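Local coordinates for malonate decarboxylase subunit alpha (PDB 6MPR), which serves as the acyl-carrier-protein transferase subunit of malonate decarboxylase, probably exchanging the acetyl group on the carrier protein for malonyl, with release of acetate, ahead of decarboxylation, at the interface of chains A and B. Numbering follows the deposited sequence. Chains: chain A/B, Malonate decarboxylase subunit alpha.

The interface of chains A and B. Residues chain A 461-462; chain B 404, 408-409, 412, 424, 426.
A:Leu462 packs its two methyls against B:Leu409 and B:Trp408, while the backbone carbonyl of the preceding A:Pro461 is claimed by B:Arg412, a compact example of how contacts between subunits can join an apolar contact to a polar clasp. The two methyls of the leucine part company. CD1 of A:Leu462 lies 3.5 Å from CD2 of B:Leu409, a tight fit in which the two side chains run antiparallel alongside one another. CD2 of A:Leu462 instead meets the rim of the B:Trp408 indole, 3.6 Å from its CH2, and also approaches the carbonyl oxygen of B:Ala424. On the polar side, NH1 of the B:Arg412 guanidinium donates a hydrogen bond of 3.0 Å to O of A:Pro461. The bond is fairly straight at the hydrogen (155°), yet the donor stands well above the carbonyl plane. The oxygen of water 1 gives O of A:Pro461 a second partner at 2.9 Å and reaches NH2 of B:Arg412 by a longer link, closing a small ring. The pyrrolidine of A:Pro461 turns its CG toward the carboxylate of B:Asp404, 3.7 Å from CG of the aspartate, in van der Waals contact.

Behind this first shell, CD2 of B:Leu409 lies against one face of the B:Arg412 guanidinium, offset toward its rim, and the otherwise extended arginine chain bends at chi3 (62°), which turns the guanidinium toward the carbonyl of A:Pro461. CA of B:Gly426 rests over the centre of one indole face of B:Trp408, which would limit movement of the ring.

B:Trp408 and B:Leu409 belong to the short helix 406-410, whereas A:Pro461 and A:Leu462 lie in the loop after helix 450-458; the two-fold interface of the deposited assembly, which may represent the biological dimer, repeats the arrangement with the chains exchanged.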
# COMPACT_ATOMS: atom_id res chain seq x y z
N PRO A 461 2.42 22.91 8.19
CA PRO A 461 3.86 23.10 7.91
C PRO A 461 4.22 23.02 6.43
O PRO A 461 5.23 23.61 6.04
CB PRO A 461 4.52 21.97 8.71
CG PRO A 461 3.45 20.92 8.81
CD PRO A 461 2.17 21.68 8.96
N LEU A 462 3.44 22.33 5.61
CA LEU A 462 3.71 22.20 4.18
C LEU A 462 2.55 22.78 3.39
O LEU A 462 1.40 22.67 3.79
CB LEU A 462 3.93 20.73 3.76
CG LEU A 462 5.32 20.11 3.88
CD1 LEU A 462 5.72 19.96 5.31
CD2 LEU A 462 5.35 18.75 3.18
N ASP B 404 2.59 14.97 8.25
CA ASP B 404 3.83 15.31 8.93
C ASP B 404 3.90 14.64 10.30
O ASP B 404 2.88 14.46 10.98
CB ASP B 404 3.98 16.83 9.10
CG ASP B 404 2.81 17.45 9.84
OD1 ASP B 404 1.69 17.43 9.30
OD2 ASP B 404 3.01 17.95 10.97
N TRP B 408 9.91 13.07 10.27
CA TRP B 408 9.73 13.23 8.83
C TRP B 408 9.99 14.68 8.41
O TRP B 408 10.62 14.93 7.38
CB TRP B 408 8.31 12.79 8.47
CG TRP B 408 7.93 12.79 7.00
CD1 TRP B 408 8.12 11.79 6.11
CD2 TRP B 408 7.24 13.83 6.29
NE1 TRP B 408 7.61 12.14 4.88
CE2 TRP B 408 7.06 13.38 4.96
CE3 TRP B 408 6.75 15.09 6.65
CZ2 TRP B 408 6.42 14.15 3.99
CZ3 TRP B 408 6.11 15.85 5.68
CH2 TRP B 408 5.96 15.39 4.37
N LEU B 409 9.51 15.64 9.20
CA LEU B 409 9.79 17.05 8.93
C LEU B 409 11.25 17.39 9.11
O LEU B 409 11.77 18.29 8.43
CB LEU B 409 8.95 17.93 9.85
CG LEU B 409 7.50 18.19 9.46
CD1 LEU B 409 6.85 19.10 10.50
CD2 LEU B 409 7.48 18.82 8.07
N ARG B 412 13.32 17.48 6.02
CA ARG B 412 13.10 18.49 4.99
C ARG B 412 14.25 19.48 4.96
O ARG B 412 14.74 19.91 6.01
CB ARG B 412 11.78 19.22 5.24
CG ARG B 412 11.50 20.38 4.28
CD ARG B 412 10.10 20.97 4.44
NE ARG B 412 9.86 21.56 5.76
CZ ARG B 412 8.83 22.33 6.06
NH1 ARG B 412 7.94 22.63 5.12
NH2 ARG B 412 8.68 22.81 7.29
N ALA B 424 8.83 22.52 -0.02
CA ALA B 424 9.72 21.40 0.24
C ALA B 424 8.98 20.34 1.04
O ALA B 424 7.99 20.63 1.72
CB ALA B 424 10.96 21.87 1.01
N GLY B 426 9.04 16.65 3.57
CA GLY B 426 9.75 15.79 4.48
C GLY B 426 10.15 14.50 3.79
O GLY B 426 9.88 14.28 2.60
O HOH W 1 6.91 25.57 7.29